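Local atomic coordinates of Ras GTPase-activating-like protein IQGAP3 (Homo sapiens, PDB entry 3ISU), a protein that is a Ras GTPase-activating-like scaffold of the IQGAP family that probably binds calmodulin and takes part in small-GTPase signalling. Residues Q22-E34 / H48-D60. Sequence-based numbering, arbitrary orientation. Where two conformers were deposited one is given.
Sequences QPSLHYTAAQLLE and HFRNVIFDITPGD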
loop_
_atom_site.group_PDB
_atom_site.type_symbol
_atom_site.label_atom_id
_atom_site.label_comp_id
_atom_site.label_asym_id
_atom_site.label_seq_id
_atom_site.Cartn_x
_atom_site.Cartn_y
_atom_site.Cartn_z
ATOM N N GLN A 22 0.749 -4.049 -18.427
ATOM C CA GLN A 22 -0.349 -3.891 -17.468
ATOM C C GLN A 22 0.195 -3.874 -16.018
ATOM O O GLN A 22 -0.092 -4.786 -15.234
ATOM C CB GLN A 22 -1.362 -5.031 -17.656
ATOM N N PRO A 23 0.935 -2.811 -15.645
ATOM C CA PRO A 23 1.866 -2.883 -14.522
ATOM C C PRO A 23 1.161 -2.961 -13.158
ATOM O O PRO A 23 0.151 -2.283 -12.940
ATOM C CB PRO A 23 2.646 -1.572 -14.642
ATOM C CG PRO A 23 1.663 -0.604 -15.253
ATOM C CD PRO A 23 0.558 -1.413 -15.926
ATOM N N SER A 24 1.698 -3.788 -12.265
ATOM C CA SER A 24 1.149 -3.933 -10.917
ATOM C C SER A 24 2.211 -4.287 -9.873
ATOM O O SER A 24 3.372 -4.566 -10.188
ATOM C CB SER A 24 0.022 -4.969 -10.894
ATOM O OG SER A 24 0.539 -6.284 -10.936
ATOM N N LEU A 25 1.786 -4.212 -8.614
ATOM C CA LEU A 25 2.576 -4.626 -7.486
ATOM C C LEU A 25 1.688 -5.563 -6.670
ATOM O O LEU A 25 0.544 -5.240 -6.388
ATOM C CB LEU A 25 2.963 -3.442 -6.629
ATOM C CG LEU A 25 3.908 -2.415 -7.257
ATOM C CD1 LEU A 25 4.219 -1.331 -6.202
ATOM C CD2 LEU A 25 5.175 -3.119 -7.800
ATOM N N HIS A 26 2.235 -6.723 -6.364
ATOM C CA HIS A 26 1.598 -7.721 -5.547
ATOM C C HIS A 26 2.573 -8.053 -4.420
ATOM O O HIS A 26 3.661 -8.600 -4.666
ATOM C CB HIS A 26 1.292 -8.928 -6.441
ATOM C CG HIS A 26 0.734 -10.113 -5.723
ATOM N ND1 HIS A 26 -0.620 -10.344 -5.606
ATOM C CD2 HIS A 26 1.347 -11.174 -5.138
ATOM C CE1 HIS A 26 -0.819 -11.479 -4.960
ATOM N NE2 HIS A 26 0.358 -11.998 -4.652
ATOM N N TYR A 27 2.228 -7.702 -3.176
ATOM C CA TYR A 27 3.123 -7.940 -2.037
ATOM C C TYR A 27 2.341 -8.402 -0.835
ATOM O O TYR A 27 1.252 -7.886 -0.568
ATOM C CB TYR A 27 3.866 -6.662 -1.617
ATOM C CG TYR A 27 4.950 -6.230 -2.597
ATOM C CD1 TYR A 27 6.066 -7.030 -2.782
ATOM C CD2 TYR A 27 4.850 -5.061 -3.332
ATOM C CE1 TYR A 27 7.091 -6.678 -3.685
ATOM C CE2 TYR A 27 5.897 -4.680 -4.244
ATOM C CZ TYR A 27 7.010 -5.492 -4.394
ATOM O OH TYR A 27 8.062 -5.173 -5.283
ATOM N N THR A 28 2.929 -9.296 -0.053
ATOM C CA THR A 28 2.327 -9.629 1.231
ATOM C C THR A 28 2.709 -8.538 2.222
ATOM O O THR A 28 3.668 -7.795 2.013
ATOM C CB THR A 28 2.815 -10.998 1.762
ATOM O OG1 THR A 28 4.190 -10.896 2.164
ATOM C CG2 THR A 28 2.626 -12.125 0.696
ATOM N N ALA A 29 1.978 -8.470 3.333
ATOM C CA ALA A 29 2.346 -7.630 4.441
ATOM C C ALA A 29 3.756 -7.903 4.918
ATOM O O ALA A 29 4.466 -7.017 5.330
ATOM C CB ALA A 29 1.313 -7.815 5.619
ATOM N N ALA A 30 4.190 -9.167 4.875
ATOM C CA ALA A 30 5.493 -9.504 5.346
ATOM C C ALA A 30 6.544 -8.916 4.414
ATOM O O ALA A 30 7.598 -8.472 4.870
ATOM C CB ALA A 30 5.646 -11.031 5.464
ATOM N N GLN A 31 6.286 -8.957 3.120
ATOM C CA GLN A 31 7.213 -8.342 2.154
ATOM C C GLN A 31 7.270 -6.834 2.340
ATOM O O GLN A 31 8.344 -6.232 2.325
ATOM C CB GLN A 31 6.801 -8.686 0.736
ATOM C CG GLN A 31 7.025 -10.159 0.385
ATOM C CD GLN A 31 6.460 -10.498 -0.953
ATOM O OE1 GLN A 31 5.297 -10.265 -1.239
ATOM N NE2 GLN A 31 7.324 -11.036 -1.836
ATOM N N LEU A 32 6.122 -6.219 2.551
ATOM C CA LEU A 32 6.102 -4.762 2.807
ATOM C C LEU A 32 6.796 -4.364 4.125
ATOM O O LEU A 32 7.472 -3.330 4.232
ATOM C CB LEU A 32 4.678 -4.277 2.764
ATOM C CG LEU A 32 3.972 -4.330 1.425
ATOM C CD1 LEU A 32 2.670 -3.599 1.642
ATOM C CD2 LEU A 32 4.777 -3.690 0.333
ATOM N N LEU A 33 6.718 -5.235 5.119
ATOM C CA LEU A 33 7.479 -5.002 6.367
ATOM C C LEU A 33 8.951 -5.031 6.129
ATOM O O LEU A 33 9.700 -4.177 6.584
ATOM C CB LEU A 33 7.088 -6.049 7.436
ATOM C CG LEU A 33 7.770 -5.875 8.785
ATOM C CD1 LEU A 33 7.117 -4.643 9.506
ATOM C CD2 LEU A 33 7.670 -7.143 9.661
ATOM N N GLU A 34 9.387 -6.031 5.370
ATOM C CA GLU A 34 10.776 -6.209 5.115
ATOM C C GLU A 34 11.314 -5.012 4.358
ATOM O O GLU A 34 12.470 -4.639 4.537
ATOM C CB GLU A 34 10.993 -7.525 4.360
ATOM C CG GLU A 34 12.414 -8.011 4.320
ATOM C CD GLU A 34 13.214 -7.339 3.223
ATOM O OE1 GLU A 34 12.589 -6.957 2.206
ATOM O OE2 GLU A 34 14.436 -7.157 3.415
ATOM N N HIS A 48 1.069 -13.614 10.978
ATOM C CA HIS A 48 0.034 -13.659 9.992
ATOM C C HIS A 48 0.287 -12.742 8.783
ATOM O O HIS A 48 -0.524 -12.704 7.869
ATOM C CB HIS A 48 -1.280 -13.256 10.667
ATOM C CG HIS A 48 -1.765 -14.270 11.656
ATOM N ND1 HIS A 48 -2.423 -15.418 11.271
ATOM C CD2 HIS A 48 -1.676 -14.319 13.010
ATOM C CE1 HIS A 48 -2.715 -16.139 12.346
ATOM N NE2 HIS A 48 -2.277 -15.493 13.415
ATOM N N PHE A 49 1.376 -12.007 8.794
ATOM C CA PHE A 49 1.626 -10.995 7.733
ATOM C C PHE A 49 1.794 -11.643 6.363
ATOM O O PHE A 49 1.467 -11.029 5.355
ATOM C CB PHE A 49 2.857 -10.144 8.056
ATOM C CG PHE A 49 2.630 -9.069 9.118
ATOM C CD1 PHE A 49 1.502 -9.090 9.948
ATOM C CD2 PHE A 49 3.576 -8.105 9.330
ATOM C CE1 PHE A 49 1.314 -8.119 10.921
ATOM C CE2 PHE A 49 3.388 -7.120 10.298
ATOM C CZ PHE A 49 2.227 -7.166 11.101
ATOM N N ARG A 50 2.297 -12.881 6.320
ATOM C CA ARG A 50 2.377 -13.631 5.061
ATOM C C ARG A 50 1.004 -13.839 4.432
ATOM O O ARG A 50 0.891 -14.020 3.241
ATOM C CB ARG A 50 3.082 -14.993 5.245
ATOM C CG ARG A 50 4.597 -14.913 5.520
ATOM C CD ARG A 50 5.236 -16.317 5.687
ATOM N NE ARG A 50 5.821 -16.744 4.439
ATOM C CZ ARG A 50 5.978 -18.005 4.057
ATOM N NH1 ARG A 50 5.579 -19.004 4.837
ATOM N NH2 ARG A 50 6.540 -18.248 2.883
ATOM N N ASN A 51 -0.052 -13.788 5.233
ATOM C CA ASN A 51 -1.385 -14.060 4.747
ATOM C C ASN A 51 -2.211 -12.791 4.624
ATOM O O ASN A 51 -3.440 -12.832 4.663
ATOM C CB ASN A 51 -2.087 -15.030 5.717
ATOM C CG ASN A 51 -1.336 -16.339 5.855
ATOM O OD1 ASN A 51 -0.902 -16.714 6.961
ATOM N ND2 ASN A 51 -1.153 -17.036 4.732
ATOM N N VAL A 52 -1.540 -11.656 4.450
ATOM C CA VAL A 52 -2.241 -10.422 4.117
ATOM C C VAL A 52 -1.608 -10.024 2.792
ATOM O O VAL A 52 -0.388 -9.903 2.727
ATOM C CB VAL A 52 -1.983 -9.327 5.166
ATOM C CG1 VAL A 52 -2.488 -7.968 4.697
ATOM C CG2 VAL A 52 -2.624 -9.692 6.503
ATOM N N ILE A 53 -2.411 -9.814 1.767
ATOM C CA ILE A 53 -1.888 -9.580 0.430
ATOM C C ILE A 53 -2.416 -8.269 -0.109
ATOM O O ILE A 53 -3.647 -8.006 -0.059
ATOM C CB ILE A 53 -2.262 -10.748 -0.528
ATOM C CG1 ILE A 53 -1.595 -12.043 -0.049
ATOM C CG2 ILE A 53 -1.841 -10.436 -1.971
ATOM C CD1 ILE A 53 -2.525 -12.934 0.778
ATOM N N PHE A 54 -1.479 -7.428 -0.583
ATOM C CA PHE A 54 -1.799 -6.151 -1.238
ATOM C C PHE A 54 -1.539 -6.195 -2.725
ATOM O O PHE A 54 -0.506 -6.732 -3.136
ATOM C CB PHE A 54 -0.924 -5.059 -0.647
ATOM C CG PHE A 54 -1.178 -4.825 0.790
ATOM C CD1 PHE A 54 -2.244 -4.009 1.182
ATOM C CD2 PHE A 54 -0.387 -5.418 1.750
ATOM C CE1 PHE A 54 -2.492 -3.777 2.508
ATOM C CE2 PHE A 54 -0.644 -5.215 3.091
ATOM C CZ PHE A 54 -1.718 -4.412 3.467
ATOM N N ASP A 55 -2.449 -5.646 -3.528
ATOM C CA ASP A 55 -2.252 -5.518 -4.959
ATOM C C ASP A 55 -2.509 -4.070 -5.304
ATOM O O ASP A 55 -3.603 -3.567 -5.024
ATOM C CB ASP A 55 -3.235 -6.369 -5.754
ATOM C CG ASP A 55 -2.882 -7.868 -5.715
ATOM O OD1 ASP A 55 -1.888 -8.281 -6.383
ATOM O OD2 ASP A 55 -3.603 -8.620 -5.009
ATOM N N ILE A 56 -1.531 -3.437 -5.943
ATOM C CA ILE A 56 -1.594 -2.019 -6.272
ATOM C C ILE A 56 -1.469 -1.863 -7.782
ATOM O O ILE A 56 -0.575 -2.437 -8.388
ATOM C CB ILE A 56 -0.487 -1.205 -5.562
ATOM C CG1 ILE A 56 -0.518 -1.455 -4.064
ATOM C CG2 ILE A 56 -0.685 0.291 -5.795
ATOM C CD1 ILE A 56 0.247 -0.355 -3.235
ATOM N N THR A 57 -2.406 -1.145 -8.366
ATOM C CA THR A 57 -2.433 -0.909 -9.804
ATOM C C THR A 57 -2.678 0.561 -10.057
ATOM O O THR A 57 -3.262 1.240 -9.229
ATOM C CB THR A 57 -3.565 -1.735 -10.476
ATOM O OG1 THR A 57 -4.771 -1.507 -9.745
ATOM C CG2 THR A 57 -3.248 -3.222 -10.453
ATOM N N PRO A 58 -2.254 1.069 -11.236
ATOM C CA PRO A 58 -2.542 2.455 -11.558
ATOM C C PRO A 58 -4.027 2.659 -11.730
ATOM O O PRO A 58 -4.733 1.764 -12.260
ATOM C CB PRO A 58 -1.773 2.682 -12.902
ATOM C CG PRO A 58 -0.848 1.530 -13.003
ATOM C CD PRO A 58 -1.578 0.391 -12.359
ATOM N N GLY A 59 -4.513 3.795 -11.252
ATOM C CA GLY A 59 -5.916 4.132 -11.283
ATOM C C GLY A 59 -6.254 4.884 -12.554
ATOM O O GLY A 59 -5.434 4.971 -13.481
ATOM N N ASP A 60 -7.398 5.551 -12.503
ATOM C CA ASP A 60 -8.002 6.143 -13.673
ATOM C C ASP A 60 -7.758 7.664 -13.767
ATOM O O ASP A 60 -8.455 8.368 -14.475
ATOM C CB ASP A 60 -9.507 5.767 -13.678
ATOM C CG ASP A 60 -10.327 6.507 -12.650
ATOM O OD1 ASP A 60 -9.809 7.212 -11.755
ATOM O OD2 ASP A 60 -11.574 6.395 -12.750
#
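P23 touches P58 at the ring corners, CG to CG 4.0 Å, where strand 25-28 begins to run antiparallel along strand 52-58. S24 then lays CB against the T57 methyl CG2. L25 and I56 form a hydrogen-bonded pair; their side chains turn to the buried face, where L25 also rests on L113 and F118 of helix 107-119. H26 projects from the opposite face. Its CG is anti to the backbone N (chi1 175°), which lays the imidazole alongside the D55 carboxylate, ring and carboxylate planes 40° apart. H26 ND1 donates to D55 OD1 over 2.5 Å, on the syn side and nearly in the ring plane. H26 CE1 lies 3.3 Å from I53 CG2. Replacing D55 by an alanine removes the carboxylate and would probably leave H26 ND1 without its acceptor and the ring freer to turn. Y27 pairs with F54 through two backbone bonds; its own ring leads away, and its OH bonds to K117. T28 ends the strand and caps helix 29-35 in a capping box: OG1 accepts from Q31 N, and Q31 OE1 accepts from T28 N. A29 N continues the pairing to V52 O (2.8 Å), and its CB packs among F49, V52 and F54. A30 N bonds weakly to F49 O. A turn after T28, L32 brings CD1 to within 3.6 Å of F54 CD2. The chemistry is thus split by face: one face turns L25, F54 and I56 inward, with L25 and L32 reaching helix 107-119, whereas the other carries a short histidine-carboxylate bond that probably stabilises a protonated H26.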